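PDB 1GKR: L-hydantoinase from Arthrobacter aurescens, which hydrolyses hydantoins, preferring aryl over alkyl derivatives, as a homotetrameric enzyme with two zinc ions per subunit and a stereoselectivity that depends on the substrate. Local coordinates for residues R359-E362 / V363-K367; G373-Q377 / K378-Q382; G164-F167 / E168-E172; T188-Q191 / A192-Q196; L68-R71 / Y72-E76. All blocks are in the same frame, centred on the assembly; numbering follows the deposited sequence.

All five interactions are local contacts within the amidohydrolase domain family, which is built on the TIM barrel. Along the chain the order is interaction 5, 3, 4, 1, 2. Interaction 5 leads into helix 75-85. Interaction 3 lies on helix 163-176 and interaction 4 on helix 187-199, just before and after strand 179-182. Their centres are about 26 Å apart. Interaction 1 lies on helix 357-372, and interaction 2 is in the loop that follows it. These two touch, with E366 packing on G379 and T380. Interactions 2 and 4 are about 43 Å apart between centres. Interaction 2 touches the second subunit, and interactions 3 and 4 touch the third.

Interaction 1 of 5, residues R359-E362 / V363-K367; sequences RLVE and VMCEK
E362 and K367 lie side by side on one helix and point the same way. In E362, CB sits beside the amide of V363, the next residue. CG is anti to the backbone N (chi1 -173°), and the chain stays extended, which carries the carboxylate along the helix side between R359 and K367. At the tip the two oxygens divide the work. E362 OE1 takes both R359 nitrogens, NE at 3.1 Å and NH2 at 2.9 Å, and lies almost in the guanidinium plane. NE comes nearly along the C-O axis, while NH2 comes on the syn side. E362 OE2 makes a long salt bridge to K367 NZ at 3.8 Å. The three residues form a salt-bridge network in which the carboxylate stands between two positive charges. R359 NH1 is held elsewhere, by E302 O. The backbone has a wider pi-type turn here: K367 N bonds to E362 O at 2.9 Å, and V361 O accepts from both C365 N and E366 N. On the apolar side, L360 CD2 meets M364 SD at 3.9 Å. L360 also packs on M345, L346 and V350 of helix 341-350. V361 and C365 rest on M53 of strand 51-62, and V363 and M364 on L309 of strand 308-309, so the helix is wedged between these elements.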
# COMPACT_ATOMS: atom_id res chain seq x y z
N ARG A 359 21.72 -17.83 -7.82
CA ARG A 359 20.51 -17.18 -8.31
C ARG A 359 20.32 -17.45 -9.81
O ARG A 359 19.19 -17.69 -10.27
CB ARG A 359 20.59 -15.68 -8.05
CG ARG A 359 19.45 -14.94 -8.69
CD ARG A 359 18.63 -14.22 -7.66
NE ARG A 359 17.80 -15.13 -6.89
CZ ARG A 359 17.43 -14.89 -5.63
NH1 ARG A 359 17.83 -13.79 -5.00
NH2 ARG A 359 16.66 -15.75 -4.99
N LEU A 360 21.42 -17.43 -10.56
CA LEU A 360 21.37 -17.68 -11.99
C LEU A 360 20.74 -19.04 -12.24
O LEU A 360 19.88 -19.17 -13.11
CB LEU A 360 22.78 -17.65 -12.59
CG LEU A 360 22.86 -17.79 -14.11
CD1 LEU A 360 24.09 -17.07 -14.62
CD2 LEU A 360 22.90 -19.24 -14.50
N VAL A 361 21.17 -20.04 -11.50
CA VAL A 361 20.61 -21.37 -11.68
C VAL A 361 19.13 -21.42 -11.32
O VAL A 361 18.35 -22.18 -11.90
CB VAL A 361 21.39 -22.42 -10.86
CG1 VAL A 361 20.60 -23.71 -10.71
CG2 VAL A 361 22.70 -22.70 -11.56
N GLU A 362 18.73 -20.59 -10.36
CA GLU A 362 17.35 -20.55 -9.93
C GLU A 362 16.42 -20.00 -11.01
O GLU A 362 15.37 -20.60 -11.29
CB GLU A 362 17.20 -19.70 -8.67
CG GLU A 362 15.81 -19.78 -8.07
CD GLU A 362 15.61 -18.83 -6.91
OE1 GLU A 362 16.04 -17.66 -7.04
OE2 GLU A 362 15.01 -19.24 -5.90
N VAL A 363 16.81 -18.87 -11.60
CA VAL A 363 15.99 -18.24 -12.63
C VAL A 363 16.12 -18.82 -14.05
O VAL A 363 15.23 -18.62 -14.89
CB VAL A 363 16.26 -16.73 -12.70
CG1 VAL A 363 16.08 -16.09 -11.35
CG2 VAL A 363 17.65 -16.49 -13.21
N MET A 364 17.21 -19.53 -14.32
CA MET A 364 17.43 -20.10 -15.65
C MET A 364 17.21 -21.60 -15.73
O MET A 364 17.15 -22.14 -16.83
CB MET A 364 18.83 -19.77 -16.17
CG MET A 364 18.99 -18.31 -16.48
SD MET A 364 20.53 -17.88 -17.26
CE MET A 364 20.10 -18.08 -18.98
N CYS A 365 17.10 -22.26 -14.58
CA CYS A 365 16.90 -23.70 -14.57
C CYS A 365 15.75 -24.17 -13.70
O CYS A 365 14.78 -24.74 -14.19
CB CYS A 365 18.17 -24.41 -14.10
SG CYS A 365 19.70 -23.87 -14.91
N GLU A 366 15.86 -23.91 -12.40
CA GLU A 366 14.85 -24.36 -11.46
C GLU A 366 13.43 -23.82 -11.62
O GLU A 366 12.51 -24.61 -11.88
CB GLU A 366 15.34 -24.10 -10.04
CG GLU A 366 16.35 -25.13 -9.57
CD GLU A 366 17.13 -24.70 -8.34
OE1 GLU A 366 16.53 -24.01 -7.49
OE2 GLU A 366 18.32 -25.07 -8.23
N LYS A 367 13.23 -22.51 -11.48
CA LYS A 367 11.89 -21.96 -11.59
C LYS A 367 11.18 -22.27 -12.91
O LYS A 367 10.02 -22.70 -12.92
CB LYS A 367 11.91 -20.45 -11.32
CG LYS A 367 11.43 -20.08 -9.92
CD LYS A 367 11.90 -18.67 -9.54
CE LYS A 367 11.31 -18.23 -8.20
NZ LYS A 367 11.43 -19.33 -7.19

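Interaction 2 of 5, residues G373-Q377 / K378-Q382; sequences GIYPQ and KGTLQ
I374 makes the first contact, right after G373 ends helix 357-372 in a Schellman motif. I374 O accepts K378 N at 3.0 Å in a nearly straight bond (168°), which closes one turn. I374 CD1 reaches K378 CB at 4.5 Å. Y375 comes next. Its CG is anti to the backbone N (chi1 -177°), which swings the ring toward T380 and Q382. It crosses T380 obliquely. Y375 CE1 is 3.6 Å from T380 OG1, and Y375 OH lies 3.4 Å from T380 CG2. Y375 OH is also 3.2 Å from Q382 OE1, where the amide plane stands 79° from the ring. G379 comes near the CD1 side of the ring; a CB there would lie 3.8 Å from Y375 CD1 and would jam against the preceding carbonyl. K370 adds a cation-pi contact to Y375, and D15 of the second subunit packs on it. P376 gives its O to S385 OG. Q377 closes the segment and runs beside K378, with Q377 NE2 4.0 Å from K378 CE. Both polar ends turn to D386: Q377 NE2 donates to it, and K378 NZ makes salt bridges to it and to D388 and D120. K378 is buried, and three carboxylates gather round its amino group. This would be expected to keep the lysine protonated, and it ties the turn to D386 and D388 of the same connection and to D120 of strand 120-123.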
# COMPACT_ATOMS: atom_id res chain seq x y z
N GLY A 373 5.91 -27.59 -14.40
CA GLY A 373 5.70 -28.95 -13.95
C GLY A 373 6.59 -30.00 -14.58
O GLY A 373 6.20 -31.16 -14.64
N ILE A 374 7.77 -29.63 -15.04
CA ILE A 374 8.66 -30.62 -15.62
C ILE A 374 9.86 -30.72 -14.69
O ILE A 374 10.90 -31.29 -15.04
CB ILE A 374 9.14 -30.19 -17.04
CG1 ILE A 374 9.86 -28.84 -16.98
CG2 ILE A 374 7.95 -30.07 -17.98
CD1 ILE A 374 10.28 -28.32 -18.35
N TYR A 375 9.66 -30.21 -13.47
CA TYR A 375 10.72 -30.11 -12.49
C TYR A 375 11.69 -31.22 -12.18
O TYR A 375 12.67 -31.40 -12.92
CB TYR A 375 10.22 -29.58 -11.15
CG TYR A 375 11.37 -29.40 -10.15
CD1 TYR A 375 12.49 -28.63 -10.47
CD2 TYR A 375 11.34 -30.03 -8.91
CE1 TYR A 375 13.56 -28.51 -9.57
CE2 TYR A 375 12.39 -29.91 -8.01
CZ TYR A 375 13.50 -29.15 -8.34
OH TYR A 375 14.54 -29.05 -7.41
N PRO A 376 11.45 -32.02 -11.12
CA PRO A 376 12.50 -33.03 -10.90
C PRO A 376 13.22 -33.52 -12.18
O PRO A 376 14.45 -33.63 -12.19
CB PRO A 376 11.77 -34.11 -10.11
CG PRO A 376 10.38 -34.01 -10.65
CD PRO A 376 10.11 -32.53 -10.77
N GLN A 377 12.49 -33.74 -13.28
CA GLN A 377 13.11 -34.22 -14.52
C GLN A 377 14.15 -33.25 -15.10
O GLN A 377 15.28 -33.65 -15.38
CB GLN A 377 12.05 -34.51 -15.59
CG GLN A 377 12.64 -35.21 -16.80
CD GLN A 377 11.62 -35.45 -17.89
OE1 GLN A 377 10.42 -35.26 -17.70
NE2 GLN A 377 12.09 -35.88 -19.05
N LYS A 378 13.77 -31.98 -15.30
CA LYS A 378 14.68 -30.96 -15.82
C LYS A 378 14.89 -29.89 -14.75
O LYS A 378 14.12 -29.81 -13.81
CB LYS A 378 14.10 -30.29 -17.06
CG LYS A 378 13.73 -31.22 -18.18
CD LYS A 378 14.96 -31.91 -18.73
CE LYS A 378 14.59 -32.85 -19.86
NZ LYS A 378 15.80 -33.47 -20.45
N GLY A 379 15.93 -29.08 -14.87
CA GLY A 379 16.07 -28.03 -13.88
C GLY A 379 16.94 -28.26 -12.67
O GLY A 379 17.23 -27.29 -11.98
N THR A 380 17.31 -29.50 -12.36
CA THR A 380 18.24 -29.81 -11.25
C THR A 380 18.93 -31.12 -11.48
O THR A 380 18.55 -31.89 -12.36
CB THR A 380 17.60 -29.97 -9.82
OG1 THR A 380 16.37 -30.70 -9.89
CG2 THR A 380 17.42 -28.62 -9.15
N LEU A 381 19.93 -31.37 -10.66
CA LEU A 381 20.69 -32.59 -10.72
C LEU A 381 20.45 -33.37 -9.42
O LEU A 381 21.20 -33.24 -8.47
CB LEU A 381 22.18 -32.29 -10.90
CG LEU A 381 22.86 -32.13 -12.27
CD1 LEU A 381 21.93 -32.56 -13.38
CD2 LEU A 381 23.31 -30.70 -12.44
N GLN A 382 19.37 -34.13 -9.36
CA GLN A 382 19.10 -34.92 -8.17
C GLN A 382 18.96 -36.35 -8.62
O GLN A 382 18.87 -36.62 -9.81
CB GLN A 382 17.83 -34.47 -7.49
CG GLN A 382 17.88 -33.04 -7.00
CD GLN A 382 16.66 -32.66 -6.18
OE1 GLN A 382 16.27 -31.48 -6.13
NE2 GLN A 382 16.06 -33.65 -5.52

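Interaction 3 of 5, residues G164-F167 / E168-E172; sequences GELF and EIFQE
F167 carries its CG anti to the backbone N (chi1 -178°), whereas Q171, one turn on, has CG anti to its carbonyl carbon (chi1 -61°). The ring therefore leans forward along the helix while the glutamine leans back to meet it. Q171 CG sits over one face of the F167 ring, 4.3 Å from its centroid, in a CH-pi contact offset toward the rim. The amide follows, with Q171 NE2 3.2 Å from F167 CE2 and its plane tilted 43° to the ring. In L166 and F170 the roles are swapped: here the later residue supplies the ring. L166 CG stands over the face of the F170 ring, 4.3 Å from the centroid, and L166 CD1 touches F170 CE1 at 3.5 Å. Regular helix bonds run alongside, such as F170 N to L166 O at 2.9 Å. Helix 163-176 leads into strand 179-182 of the TIM barrel, and I169 and F170 both pack on I180 of that strand. F170 also rests on L227 and A231 of helix 214-231. Another flank, with F167 and Q171, faces the third subunit, where F215 of that subunit meets the F167 ring. Q171 OE1 accepts from Q196 NE2 of the third subunit. With an alanine in place of Q171, the F167 face would probably lose its methylene cover, and Q196 of the third subunit its firmer bond. A weak bond from that NE2 reaches E168 OE2.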
# COMPACT_ATOMS: atom_id res chain seq x y z
N GLY A 164 -12.32 -10.09 -22.51
CA GLY A 164 -13.29 -11.17 -22.33
C GLY A 164 -12.73 -12.50 -22.80
O GLY A 164 -12.85 -13.52 -22.12
N GLU A 165 -12.11 -12.50 -23.97
CA GLU A 165 -11.54 -13.73 -24.49
C GLU A 165 -10.40 -14.18 -23.59
O GLU A 165 -10.27 -15.36 -23.26
CB GLU A 165 -11.04 -13.52 -25.92
CG GLU A 165 -12.01 -12.71 -26.76
CD GLU A 165 -11.67 -12.70 -28.22
OE1 GLU A 165 -11.99 -13.70 -28.90
OE2 GLU A 165 -11.07 -11.71 -28.69
N LEU A 166 -9.58 -13.21 -23.18
CA LEU A 166 -8.46 -13.49 -22.29
C LEU A 166 -8.99 -14.07 -20.98
O LEU A 166 -8.43 -15.01 -20.43
CB LEU A 166 -7.67 -12.21 -22.01
CG LEU A 166 -6.44 -12.39 -21.11
CD1 LEU A 166 -5.48 -13.40 -21.72
CD2 LEU A 166 -5.76 -11.06 -20.93
N PHE A 167 -10.08 -13.50 -20.47
CA PHE A 167 -10.66 -13.99 -19.23
C PHE A 167 -11.17 -15.43 -19.37
O PHE A 167 -10.98 -16.24 -18.46
CB PHE A 167 -11.82 -13.10 -18.79
CG PHE A 167 -12.42 -13.53 -17.49
CD1 PHE A 167 -11.69 -13.42 -16.31
CD2 PHE A 167 -13.70 -14.07 -17.45
CE1 PHE A 167 -12.23 -13.85 -15.10
CE2 PHE A 167 -14.24 -14.50 -16.24
CZ PHE A 167 -13.50 -14.39 -15.07
N GLU A 168 -11.80 -15.74 -20.50
CA GLU A 168 -12.31 -17.10 -20.71
C GLU A 168 -11.15 -18.08 -20.80
O GLU A 168 -11.25 -19.23 -20.35
CB GLU A 168 -13.16 -17.17 -21.97
CG GLU A 168 -14.42 -16.34 -21.89
CD GLU A 168 -15.36 -16.60 -23.05
OE1 GLU A 168 -14.91 -16.55 -24.23
OE2 GLU A 168 -16.56 -16.84 -22.77
N ILE A 169 -10.05 -17.63 -21.39
CA ILE A 169 -8.87 -18.48 -21.53
C ILE A 169 -8.31 -18.74 -20.15
O ILE A 169 -7.94 -19.87 -19.84
CB ILE A 169 -7.82 -17.80 -22.42
CG1 ILE A 169 -8.36 -17.71 -23.85
CG2 ILE A 169 -6.50 -18.57 -22.37
CD1 ILE A 169 -7.42 -17.00 -24.82
N PHE A 170 -8.26 -17.71 -19.30
CA PHE A 170 -7.76 -17.85 -17.94
C PHE A 170 -8.57 -18.91 -17.20
O PHE A 170 -8.00 -19.76 -16.50
CB PHE A 170 -7.86 -16.54 -17.18
CG PHE A 170 -6.69 -15.60 -17.40
CD1 PHE A 170 -5.80 -15.80 -18.45
CD2 PHE A 170 -6.51 -14.50 -16.57
CE1 PHE A 170 -4.75 -14.90 -18.66
CE2 PHE A 170 -5.47 -13.61 -16.78
CZ PHE A 170 -4.59 -13.81 -17.83
N GLN A 171 -9.89 -18.87 -17.35
CA GLN A 171 -10.72 -19.87 -16.69
C GLN A 171 -10.43 -21.27 -17.21
O GLN A 171 -10.33 -22.20 -16.41
CB GLN A 171 -12.19 -19.56 -16.87
CG GLN A 171 -12.59 -18.24 -16.29
CD GLN A 171 -14.06 -17.95 -16.50
OE1 GLN A 171 -14.60 -18.12 -17.60
NE2 GLN A 171 -14.72 -17.51 -15.43
N GLU A 172 -10.30 -21.45 -18.52
CA GLU A 172 -10.01 -22.79 -19.01
C GLU A 172 -8.67 -23.27 -18.45
O GLU A 172 -8.58 -24.39 -17.95
CB GLU A 172 -9.95 -22.84 -20.54
CG GLU A 172 -11.23 -23.34 -21.21
CD GLU A 172 -11.65 -24.74 -20.76
OE1 GLU A 172 -10.85 -25.69 -20.88
OE2 GLU A 172 -12.80 -24.88 -20.30

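Interaction 4 of 5, residues T188-Q191 / A192-Q196; sequences TIIQ and ALQKQ
I189 and L193 form the tight part of this turn. The two side chains lie side by side and point the same way. The CG2 branch of I189 points away from its own amide and up the helix toward L193. I189 CG2 meets L193 CD1 at 3.6 Å and L193 CG at 4.0 Å. The backbone bond L193 N to I189 O, at 2.8 Å, is almost straight (173°). Both residues are buried. I189 packs on F215 and Q216 of helix 214-231, and L193 on P213 and on F167 of the third subunit. A192 beside them rests on E168 of that subunit. The I190 and Q194 pair is slacker. They cross obliquely, and I190 CG2 comes no nearer than 4.0 Å to Q194 OE1. Q191 and K195 make up the exposed side. Their chains are extended, and the helix bond of K195 N to Q191 O, at 3.1 Å, joins them through the backbone. K195 CG adds a brush past Q191 O at 3.5 Å. The pattern is that of an amphipathic helix with one flank at a subunit interface. In this TIM-barrel hydrolase, helix 187-199 follows strand 179-182 and the zinc ligand H183. The I190 side chain is about 7 Å from that of H183 and about 10 Å from a zinc ion.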
# COMPACT_ATOMS: atom_id res chain seq x y z
N THR A 188 -4.22 -1.01 -28.44
CA THR A 188 -4.89 0.21 -28.83
C THR A 188 -4.16 1.51 -28.55
O THR A 188 -4.26 2.46 -29.32
CB THR A 188 -6.26 0.22 -28.19
OG1 THR A 188 -7.21 -0.23 -29.15
CG2 THR A 188 -6.63 1.55 -27.70
N ILE A 189 -3.44 1.57 -27.43
CA ILE A 189 -2.69 2.77 -27.07
C ILE A 189 -1.45 2.85 -27.94
O ILE A 189 -1.06 3.93 -28.38
CB ILE A 189 -2.29 2.75 -25.59
CG1 ILE A 189 -3.53 3.05 -24.73
CG2 ILE A 189 -1.17 3.75 -25.32
CD1 ILE A 189 -3.35 2.77 -23.27
N ILE A 190 -0.84 1.70 -28.19
CA ILE A 190 0.34 1.67 -29.04
C ILE A 190 -0.03 2.23 -30.41
O ILE A 190 0.70 3.04 -30.96
CB ILE A 190 0.89 0.26 -29.18
CG1 ILE A 190 1.47 -0.18 -27.84
CG2 ILE A 190 1.97 0.22 -30.23
CD1 ILE A 190 2.01 -1.59 -27.83
N GLN A 191 -1.17 1.81 -30.95
CA GLN A 191 -1.59 2.32 -32.25
C GLN A 191 -1.75 3.83 -32.22
O GLN A 191 -1.26 4.52 -33.11
CB GLN A 191 -2.92 1.70 -32.66
CG GLN A 191 -2.86 0.24 -32.99
CD GLN A 191 -4.23 -0.32 -33.34
OE1 GLN A 191 -4.41 -1.53 -33.43
NE2 GLN A 191 -5.20 0.57 -33.54
N ALA A 192 -2.45 4.34 -31.21
CA ALA A 192 -2.66 5.78 -31.10
C ALA A 192 -1.34 6.52 -31.02
O ALA A 192 -1.12 7.50 -31.73
CB ALA A 192 -3.51 6.10 -29.89
N LEU A 193 -0.45 6.06 -30.16
CA LEU A 193 0.84 6.70 -30.03
C LEU A 193 1.65 6.62 -31.33
O LEU A 193 2.35 7.56 -31.69
CB LEU A 193 1.61 6.09 -28.87
CG LEU A 193 0.99 6.37 -27.51
CD1 LEU A 193 1.75 5.62 -26.45
CD2 LEU A 193 1.02 7.87 -27.24
N GLN A 194 1.57 5.49 -32.04
CA GLN A 194 2.31 5.36 -33.29
C GLN A 194 1.92 6.45 -34.25
O GLN A 194 2.78 7.07 -34.89
CB GLN A 194 2.02 4.02 -33.95
CG GLN A 194 3.01 2.94 -33.61
CD GLN A 194 2.58 1.60 -34.16
OE1 GLN A 194 3.29 0.61 -34.01
NE2 GLN A 194 1.42 1.56 -34.80
N LYS A 195 0.61 6.68 -34.37
CA LYS A 195 0.11 7.71 -35.27
C LYS A 195 0.61 9.07 -34.85
O LYS A 195 1.11 9.82 -35.68
CB LYS A 195 -1.42 7.70 -35.32
CG LYS A 195 -1.97 6.43 -35.96
CD LYS A 195 -3.43 6.56 -36.40
CE LYS A 195 -3.89 5.29 -37.16
NZ LYS A 195 -5.24 5.39 -37.81
N GLN A 196 0.50 9.40 -33.57
CA GLN A 196 0.96 10.71 -33.12
C GLN A 196 2.44 10.87 -33.43
O GLN A 196 2.85 11.86 -34.04
CB GLN A 196 0.74 10.90 -31.61
CG GLN A 196 -0.67 10.59 -31.11
CD GLN A 196 -0.94 11.15 -29.71
OE1 GLN A 196 -0.02 11.27 -28.89
NE2 GLN A 196 -2.20 11.49 -29.44

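Interaction 5 of 5, residues L68-R71 / Y72-E76; sequences LKNR and YGRFE
L68 O accepts two backbone bonds, from R71 N at 2.9 Å and from Y72 N at 3.2 Å, which curl 68-72 into one tight turn. Beside this turn the Y72 ring is held on two sides. L68 comes at the edge: L68 CB lies in the ring plane, 3.5 Å from Y72 CD2, and L68 CD1 is 3.6 Å from Y72 CE2. R71 comes over a face, with R71 CG 4.1 Å from the centroid of the Y72 ring in a CH-pi contact. A chi1 of -172° turns R71 CG away from its own amide and alongside the ring; the guanidinium then stands 80° from it. Replacing Y72 by a serine would probably open a gap beside L68 and leave the R71 chain without its support. Further on, K69 crosses R74 obliquely. K69 CB meets R74 CD at 3.5 Å. The K69 methylenes also touch the NE end of the R74 guanidinium, while K69 NZ stays away. R74 NH2 pairs with E76 OE1 at 3.6 Å by charge alone, since the oxygen lies above the guanidinium plane. E76 OE2 has a salt bridge to R116. R74 occupies the N-cap position of helix 75-85. The turn belongs to the loop after strand 51-62; that strand carries H60 and H62, the His-x-His zinc ligands of this superfamily. The Y72 side chain is about 7 Å from that of H62.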
# COMPACT_ATOMS: atom_id res chain seq x y z
N LEU A 68 7.29 -21.80 -42.39
CA LEU A 68 8.13 -20.62 -42.50
C LEU A 68 9.58 -20.94 -42.15
O LEU A 68 10.37 -20.03 -41.92
CB LEU A 68 7.62 -19.54 -41.54
CG LEU A 68 6.13 -19.18 -41.66
CD1 LEU A 68 5.78 -18.17 -40.58
CD2 LEU A 68 5.85 -18.62 -43.06
N LYS A 69 9.93 -22.21 -42.13
CA LYS A 69 11.27 -22.57 -41.74
C LYS A 69 12.40 -21.91 -42.54
O LYS A 69 13.45 -21.63 -41.98
CB LYS A 69 11.44 -24.09 -41.73
CG LYS A 69 11.57 -24.75 -43.07
CD LYS A 69 11.43 -26.27 -42.94
CE LYS A 69 9.98 -26.66 -42.69
NZ LYS A 69 9.80 -28.12 -42.47
N ASN A 70 12.21 -21.64 -43.82
CA ASN A 70 13.30 -21.02 -44.56
C ASN A 70 13.40 -19.52 -44.37
O ASN A 70 14.29 -18.88 -44.92
CB ASN A 70 13.18 -21.34 -46.05
CG ASN A 70 13.44 -22.79 -46.33
OD1 ASN A 70 14.50 -23.33 -45.98
ND2 ASN A 70 12.47 -23.46 -46.97
N ARG A 71 12.52 -18.96 -43.56
CA ARG A 71 12.53 -17.53 -43.35
C ARG A 71 12.88 -17.10 -41.92
O ARG A 71 13.52 -16.05 -41.72
CB ARG A 71 11.16 -16.98 -43.75
CG ARG A 71 11.03 -15.46 -43.77
CD ARG A 71 9.88 -15.02 -44.69
NE ARG A 71 9.93 -15.71 -45.99
CZ ARG A 71 9.25 -16.81 -46.28
NH1 ARG A 71 8.44 -17.38 -45.39
NH2 ARG A 71 9.41 -17.39 -47.47
N TYR A 72 12.49 -17.90 -40.93
CA TYR A 72 12.73 -17.56 -39.52
C TYR A 72 13.71 -18.46 -38.77
O TYR A 72 14.66 -17.97 -38.18
CB TYR A 72 11.39 -17.53 -38.79
CG TYR A 72 10.45 -16.52 -39.37
CD1 TYR A 72 10.60 -15.17 -39.07
CD2 TYR A 72 9.46 -16.89 -40.28
CE1 TYR A 72 9.78 -14.21 -39.66
CE2 TYR A 72 8.64 -15.94 -40.87
CZ TYR A 72 8.80 -14.59 -40.55
OH TYR A 72 7.99 -13.63 -41.12
N GLY A 73 13.47 -19.77 -38.79
CA GLY A 73 14.35 -20.70 -38.10
C GLY A 73 14.04 -22.16 -38.39
O GLY A 73 12.89 -22.52 -38.69
N ARG A 74 15.07 -23.01 -38.30
CA ARG A 74 14.91 -24.45 -38.54
C ARG A 74 15.25 -25.21 -37.25
O ARG A 74 16.24 -24.90 -36.58
CB ARG A 74 15.89 -24.93 -39.63
CG ARG A 74 15.99 -24.04 -40.87
CD ARG A 74 14.89 -24.32 -41.87
NE ARG A 74 14.96 -25.70 -42.36
CZ ARG A 74 15.96 -26.17 -43.09
NH1 ARG A 74 16.97 -25.38 -43.41
NH2 ARG A 74 15.95 -27.44 -43.47
N PHE A 75 14.45 -26.21 -36.91
CA PHE A 75 14.73 -26.98 -35.70
C PHE A 75 16.16 -27.52 -35.66
O PHE A 75 16.83 -27.38 -34.63
CB PHE A 75 13.76 -28.15 -35.55
CG PHE A 75 12.35 -27.74 -35.22
CD1 PHE A 75 12.10 -26.70 -34.32
CD2 PHE A 75 11.27 -28.41 -35.78
CE1 PHE A 75 10.79 -26.34 -33.99
CE2 PHE A 75 9.96 -28.06 -35.45
CZ PHE A 75 9.72 -27.03 -34.56
N GLU A 76 16.64 -28.12 -36.75
CA GLU A 76 18.00 -28.68 -36.77
C GLU A 76 19.11 -27.66 -36.76
O GLU A 76 20.26 -28.01 -36.50
CB GLU A 76 18.25 -29.60 -37.97
CG GLU A 76 17.06 -30.02 -38.76
CD GLU A 76 16.53 -28.90 -39.62
OE1 GLU A 76 17.36 -28.26 -40.31
OE2 GLU A 76 15.30 -28.68 -39.62